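Local coordinates for TATA-box-binding protein (Sulfolobus acidocaldarius, PDB 1MP9) that probably binds the TATA box promoter element near the transcription start site as a general factor that activates archaeal genes, at residues L115-L128 and I178-E192. Numbering follows the deposited sequence.
Sequences LHVIVNLDKAAFLL and IFDKLVELDCVKPVE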
loop_
_atom_site.group_PDB
_atom_site.type_symbol
_atom_site.label_atom_id
_atom_site.label_comp_id
_atom_site.label_asym_id
_atom_site.label_seq_id
_atom_site.Cartn_x
_atom_site.Cartn_y
_atom_site.Cartn_z
ATOM N N LEU A 115 -16.319 4.579 -4.851
ATOM C CA LEU A 115 -16.658 4.090 -6.189
ATOM C C LEU A 115 -18.157 3.884 -6.312
ATOM O O LEU A 115 -18.663 3.794 -7.406
ATOM C CB LEU A 115 -15.968 2.761 -6.485
ATOM C CG LEU A 115 -14.443 2.795 -6.557
ATOM C CD1 LEU A 115 -13.928 1.369 -6.786
ATOM C CD2 LEU A 115 -13.997 3.698 -7.687
ATOM N N HIS A 116 -18.858 3.798 -5.184
ATOM C CA HIS A 116 -20.321 3.611 -5.207
ATOM C C HIS A 116 -20.802 2.325 -5.830
ATOM O O HIS A 116 -21.848 2.265 -6.489
ATOM C CB HIS A 116 -20.998 4.805 -5.871
ATOM C CG HIS A 116 -21.073 5.997 -4.979
ATOM N ND1 HIS A 116 -22.012 6.106 -3.980
ATOM C CD2 HIS A 116 -20.255 7.068 -4.847
ATOM C CE1 HIS A 116 -21.770 7.192 -3.264
ATOM N NE2 HIS A 116 -20.705 7.793 -3.768
ATOM N N VAL A 117 -20.015 1.281 -5.622
ATOM C CA VAL A 117 -20.348 -0.050 -6.087
ATOM C C VAL A 117 -19.663 -0.927 -5.081
ATOM O O VAL A 117 -18.728 -0.487 -4.438
ATOM C CB VAL A 117 -19.703 -0.384 -7.467
ATOM C CG1 VAL A 117 -20.225 0.536 -8.501
ATOM C CG2 VAL A 117 -18.134 -0.305 -7.353
ATOM N N ILE A 118 -20.116 -2.161 -4.953
ATOM C CA ILE A 118 -19.465 -3.104 -4.075
ATOM C C ILE A 118 -18.351 -3.767 -4.900
ATOM O O ILE A 118 -18.547 -4.046 -6.071
ATOM C CB ILE A 118 -20.471 -4.182 -3.589
ATOM C CG1 ILE A 118 -21.299 -3.592 -2.434
ATOM C CG2 ILE A 118 -19.761 -5.465 -3.157
ATOM C CD1 ILE A 118 -22.381 -4.571 -1.879
ATOM N N VAL A 119 -17.197 -4.016 -4.283
ATOM C CA VAL A 119 -16.083 -4.640 -4.991
ATOM C C VAL A 119 -15.875 -6.066 -4.521
ATOM O O VAL A 119 -15.805 -6.319 -3.332
ATOM C CB VAL A 119 -14.775 -3.824 -4.763
ATOM C CG1 VAL A 119 -13.620 -4.369 -5.660
ATOM C CG2 VAL A 119 -15.062 -2.340 -5.089
ATOM N N ASN A 120 -15.809 -7.015 -5.446
ATOM C CA ASN A 120 -15.556 -8.386 -5.033
ATOM C C ASN A 120 -14.016 -8.501 -4.948
ATOM O O ASN A 120 -13.343 -8.725 -5.959
ATOM C CB ASN A 120 -16.132 -9.382 -6.071
ATOM C CG ASN A 120 -15.996 -10.841 -5.628
ATOM O OD1 ASN A 120 -15.152 -11.164 -4.828
ATOM N ND2 ASN A 120 -16.829 -11.711 -6.160
ATOM N N LEU A 121 -13.468 -8.366 -3.743
ATOM C CA LEU A 121 -12.012 -8.409 -3.565
ATOM C C LEU A 121 -11.369 -9.782 -3.829
ATOM O O LEU A 121 -10.274 -9.853 -4.420
ATOM C CB LEU A 121 -11.652 -7.921 -2.164
ATOM C CG LEU A 121 -12.160 -6.517 -1.794
ATOM C CD1 LEU A 121 -11.700 -6.183 -0.400
ATOM C CD2 LEU A 121 -11.642 -5.481 -2.791
ATOM N N ASP A 122 -12.054 -10.852 -3.404
ATOM C CA ASP A 122 -11.578 -12.232 -3.613
ATOM C C ASP A 122 -11.406 -12.461 -5.109
ATOM O O ASP A 122 -10.412 -13.048 -5.545
ATOM C CB ASP A 122 -12.594 -13.267 -3.102
ATOM C CG ASP A 122 -12.634 -13.379 -1.577
ATOM O OD1 ASP A 122 -11.631 -13.783 -0.952
ATOM O OD2 ASP A 122 -13.694 -13.090 -0.987
ATOM N N LYS A 123 -12.373 -11.990 -5.894
ATOM C CA LYS A 123 -12.311 -12.168 -7.334
ATOM C C LYS A 123 -11.293 -11.258 -7.987
ATOM O O LYS A 123 -10.537 -11.704 -8.861
ATOM C CB LYS A 123 -13.675 -11.935 -7.968
ATOM C CG LYS A 123 -13.707 -12.221 -9.464
ATOM C CD LYS A 123 -15.112 -12.031 -10.013
ATOM C CE LYS A 123 -15.165 -12.388 -11.510
ATOM N NZ LYS A 123 -16.535 -12.241 -12.033
ATOM N N ALA A 124 -11.282 -9.984 -7.584
ATOM C CA ALA A 124 -10.340 -9.022 -8.128
ATOM C C ALA A 124 -8.884 -9.435 -7.810
ATOM O O ALA A 124 -7.973 -9.253 -8.643
ATOM C CB ALA A 124 -10.630 -7.587 -7.552
ATOM N N ALA A 125 -8.674 -9.988 -6.619
ATOM C CA ALA A 125 -7.335 -10.385 -6.191
ATOM C C ALA A 125 -6.655 -11.341 -7.163
ATOM O O ALA A 125 -5.438 -11.312 -7.302
ATOM C CB ALA A 125 -7.373 -11.012 -4.830
ATOM N N PHE A 126 -7.422 -12.195 -7.825
ATOM C CA PHE A 126 -6.805 -13.116 -8.751
ATOM C C PHE A 126 -6.937 -12.742 -10.220
ATOM O O PHE A 126 -6.451 -13.465 -11.074
ATOM C CB PHE A 126 -7.336 -14.518 -8.499
ATOM C CG PHE A 126 -6.889 -15.086 -7.190
ATOM C CD1 PHE A 126 -7.823 -15.543 -6.257
ATOM C CD2 PHE A 126 -5.539 -15.074 -6.847
ATOM C CE1 PHE A 126 -7.419 -15.975 -4.985
ATOM C CE2 PHE A 126 -5.112 -15.500 -5.569
ATOM C CZ PHE A 126 -6.058 -15.948 -4.635
ATOM N N LEU A 127 -7.599 -11.636 -10.538
ATOM C CA LEU A 127 -7.700 -11.250 -11.934
ATOM C C LEU A 127 -6.915 -9.960 -12.229
ATOM O O LEU A 127 -6.610 -9.652 -13.387
ATOM C CB LEU A 127 -9.170 -11.108 -12.358
ATOM C CG LEU A 127 -10.079 -12.345 -12.130
ATOM C CD1 LEU A 127 -11.513 -11.972 -12.509
ATOM C CD2 LEU A 127 -9.608 -13.573 -12.927
ATOM N N LEU A 128 -6.611 -9.188 -11.183
ATOM C CA LEU A 128 -5.827 -7.980 -11.357
ATOM C C LEU A 128 -4.405 -8.458 -11.205
ATOM O O LEU A 128 -4.161 -9.559 -10.762
ATOM C CB LEU A 128 -6.079 -6.958 -10.235
ATOM C CG LEU A 128 -7.381 -6.156 -10.147
ATOM C CD1 LEU A 128 -7.456 -5.397 -8.809
ATOM C CD2 LEU A 128 -7.439 -5.201 -11.304
ATOM N N ILE A 178 -8.752 2.170 -12.159
ATOM C CA ILE A 178 -9.031 0.936 -11.462
ATOM C C ILE A 178 -10.493 0.612 -11.544
ATOM O O ILE A 178 -10.877 -0.556 -11.584
ATOM C CB ILE A 178 -8.521 0.989 -9.975
ATOM C CG1 ILE A 178 -8.504 -0.419 -9.372
ATOM C CG2 ILE A 178 -9.347 1.915 -9.165
ATOM C CD1 ILE A 178 -7.495 -1.332 -9.986
ATOM N N PHE A 179 -11.333 1.644 -11.592
ATOM C CA PHE A 179 -12.773 1.421 -11.717
ATOM C C PHE A 179 -13.042 0.696 -13.044
ATOM O O PHE A 179 -13.731 -0.307 -13.092
ATOM C CB PHE A 179 -13.547 2.757 -11.729
ATOM C CG PHE A 179 -15.017 2.597 -12.099
ATOM C CD1 PHE A 179 -15.931 2.108 -11.169
ATOM C CD2 PHE A 179 -15.475 2.936 -13.371
ATOM C CE1 PHE A 179 -17.313 1.957 -11.505
ATOM C CE2 PHE A 179 -16.847 2.793 -13.716
ATOM C CZ PHE A 179 -17.763 2.299 -12.766
ATOM N N ASP A 180 -12.511 1.239 -14.130
ATOM C CA ASP A 180 -12.701 0.645 -15.446
ATOM C C ASP A 180 -12.147 -0.767 -15.494
ATOM O O ASP A 180 -12.759 -1.654 -16.080
ATOM C CB ASP A 180 -12.005 1.502 -16.501
ATOM C CG ASP A 180 -12.725 2.801 -16.748
ATOM O OD1 ASP A 180 -12.108 3.764 -17.277
ATOM O OD2 ASP A 180 -13.920 2.865 -16.407
ATOM N N LYS A 181 -10.997 -0.997 -14.873
ATOM C CA LYS A 181 -10.465 -2.346 -14.893
ATOM C C LYS A 181 -11.368 -3.278 -14.055
ATOM O O LYS A 181 -11.650 -4.407 -14.462
ATOM C CB LYS A 181 -9.015 -2.370 -14.377
ATOM C CG LYS A 181 -8.366 -3.777 -14.370
ATOM C CD LYS A 181 -8.331 -4.445 -15.779
ATOM C CE LYS A 181 -6.955 -5.064 -16.054
ATOM N NZ LYS A 181 -6.919 -5.982 -17.258
ATOM N N LEU A 182 -11.838 -2.810 -12.898
ATOM C CA LEU A 182 -12.705 -3.662 -12.102
ATOM C C LEU A 182 -14.000 -4.000 -12.859
ATOM O O LEU A 182 -14.499 -5.127 -12.766
ATOM C CB LEU A 182 -12.997 -3.011 -10.744
ATOM C CG LEU A 182 -11.762 -2.941 -9.850
ATOM C CD1 LEU A 182 -12.030 -1.952 -8.683
ATOM C CD2 LEU A 182 -11.385 -4.341 -9.338
ATOM N N VAL A 183 -14.535 -3.046 -13.618
ATOM C CA VAL A 183 -15.771 -3.295 -14.398
ATOM C C VAL A 183 -15.433 -4.298 -15.496
ATOM O O VAL A 183 -16.148 -5.277 -15.737
ATOM C CB VAL A 183 -16.286 -1.979 -15.058
ATOM C CG1 VAL A 183 -17.390 -2.267 -16.083
ATOM C CG2 VAL A 183 -16.836 -1.025 -13.971
ATOM N N GLU A 184 -14.304 -4.069 -16.145
ATOM C CA GLU A 184 -13.867 -4.951 -17.227
ATOM C C GLU A 184 -13.764 -6.406 -16.742
ATOM O O GLU A 184 -14.243 -7.330 -17.407
ATOM C CB GLU A 184 -12.528 -4.438 -17.751
ATOM C CG GLU A 184 -12.089 -4.969 -19.077
ATOM C CD GLU A 184 -10.589 -5.156 -19.107
ATOM O OE1 GLU A 184 -9.863 -4.224 -18.681
ATOM O OE2 GLU A 184 -10.135 -6.236 -19.538
ATOM N N LEU A 185 -13.175 -6.608 -15.570
ATOM C CA LEU A 185 -13.013 -7.946 -14.994
ATOM C C LEU A 185 -14.297 -8.437 -14.300
ATOM O O LEU A 185 -14.311 -9.519 -13.716
ATOM C CB LEU A 185 -11.859 -7.944 -13.986
ATOM C CG LEU A 185 -10.455 -7.574 -14.523
ATOM C CD1 LEU A 185 -9.516 -7.307 -13.350
ATOM C CD2 LEU A 185 -9.909 -8.733 -15.428
ATOM N N ASP A 186 -15.373 -7.664 -14.399
ATOM C CA ASP A 186 -16.647 -8.048 -13.773
ATOM C C ASP A 186 -16.489 -8.321 -12.259
ATOM O O ASP A 186 -16.912 -9.362 -11.732
ATOM C CB ASP A 186 -17.229 -9.284 -14.461
ATOM C CG ASP A 186 -18.638 -9.609 -13.967
ATOM O OD1 ASP A 186 -19.357 -8.703 -13.505
ATOM O OD2 ASP A 186 -19.034 -10.774 -14.049
ATOM N N CYS A 187 -15.891 -7.356 -11.571
ATOM C CA CYS A 187 -15.641 -7.452 -10.143
ATOM C C CYS A 187 -16.427 -6.450 -9.305
ATOM O O CYS A 187 -16.131 -6.274 -8.117
ATOM C CB CYS A 187 -14.140 -7.258 -9.887
ATOM S SG CYS A 187 -13.113 -8.694 -10.366
ATOM N N VAL A 188 -17.408 -5.774 -9.899
ATOM C CA VAL A 188 -18.183 -4.813 -9.123
ATOM C C VAL A 188 -19.672 -5.072 -9.254
ATOM O O VAL A 188 -20.137 -5.639 -10.248
ATOM C CB VAL A 188 -17.884 -3.346 -9.515
ATOM C CG1 VAL A 188 -16.377 -3.022 -9.278
ATOM C CG2 VAL A 188 -18.264 -3.092 -10.952
ATOM N N LYS A 189 -20.406 -4.709 -8.211
ATOM C CA LYS A 189 -21.859 -4.879 -8.182
ATOM C C LYS A 189 -22.378 -3.498 -7.815
ATOM O O LYS A 189 -22.046 -2.978 -6.745
ATOM C CB LYS A 189 -22.249 -5.887 -7.105
ATOM C CG LYS A 189 -23.749 -6.145 -7.040
ATOM C CD LYS A 189 -24.051 -7.565 -6.538
ATOM C CE LYS A 189 -25.563 -7.751 -6.265
ATOM N NZ LYS A 189 -25.833 -9.203 -6.074
ATOM N N PRO A 190 -23.160 -2.874 -8.712
ATOM C CA PRO A 190 -23.710 -1.532 -8.470
ATOM C C PRO A 190 -24.996 -1.617 -7.633
ATOM O O PRO A 190 -26.103 -1.388 -8.132
ATOM C CB PRO A 190 -23.925 -1.007 -9.881
ATOM C CG PRO A 190 -24.381 -2.277 -10.634
ATOM C CD PRO A 190 -23.511 -3.384 -10.055
ATOM N N VAL A 191 -24.827 -1.936 -6.348
ATOM C CA VAL A 191 -25.972 -2.116 -5.444
ATOM C C VAL A 191 -26.847 -0.909 -5.204
ATOM O O VAL A 191 -27.948 -1.044 -4.660
ATOM C CB VAL A 191 -25.530 -2.665 -4.050
ATOM C CG1 VAL A 191 -24.465 -1.776 -3.424
ATOM C CG2 VAL A 191 -26.753 -2.744 -3.117
ATOM N N GLU A 192 -26.383 0.277 -5.587
ATOM C CA GLU A 192 -27.187 1.473 -5.365
ATOM C C GLU A 192 -28.198 1.670 -6.515
ATOM O O GLU A 192 -29.023 2.580 -6.494
ATOM C CB GLU A 192 -26.291 2.698 -5.230
ATOM C CG GLU A 192 -25.305 2.626 -4.041
ATOM C CD GLU A 192 -24.366 3.834 -3.965
ATOM O OE1 GLU A 192 -24.648 4.847 -4.612
ATOM O OE2 GLU A 192 -23.345 3.779 -3.262
HETATM O O HOH W 1 -24.154 1.315 -7.206
#
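The H116 ring meets the E192 carboxylate at its edge: E192 CD lies in the ring plane, and the two planes stand 89° apart. H116 ND1 donates at 2.8 Å to the syn lone pair of E192 OE2, tilted somewhat from the ring plane. The F179 ring takes V117 CG1 at its edge, V183 CG2 over one face, and Y9 edge-to-face. Further along, I118 and K189 form an antiparallel hydrogen-bonded pair (I118 N to K189 O 2.8 Å). A nearly straight bond, 176°, continues the ladder from N120 N to C187 O. K123, extended past C187 SG, donates from NZ to Q46 O of the second subunit and to D186 O (2.9 Å), with a salt bridge to D186 OD2. A methionine in place of K123 would probably leave both carbonyls without this donor and D186's carboxylate without its countercharge. On the helix 168-184 side, L182 CD2 packs on A124 CB, and L128 CD2 rests against both K181 CG and L185 CD1. Positive phi at D186, with bonds D186 N to V183 O and C187 N to L182 O, makes a Schellman motif; beyond it, a two-stranded antiparallel sheet ties the tail to the chain entering helix 121-127, at one end of the TBP saddle.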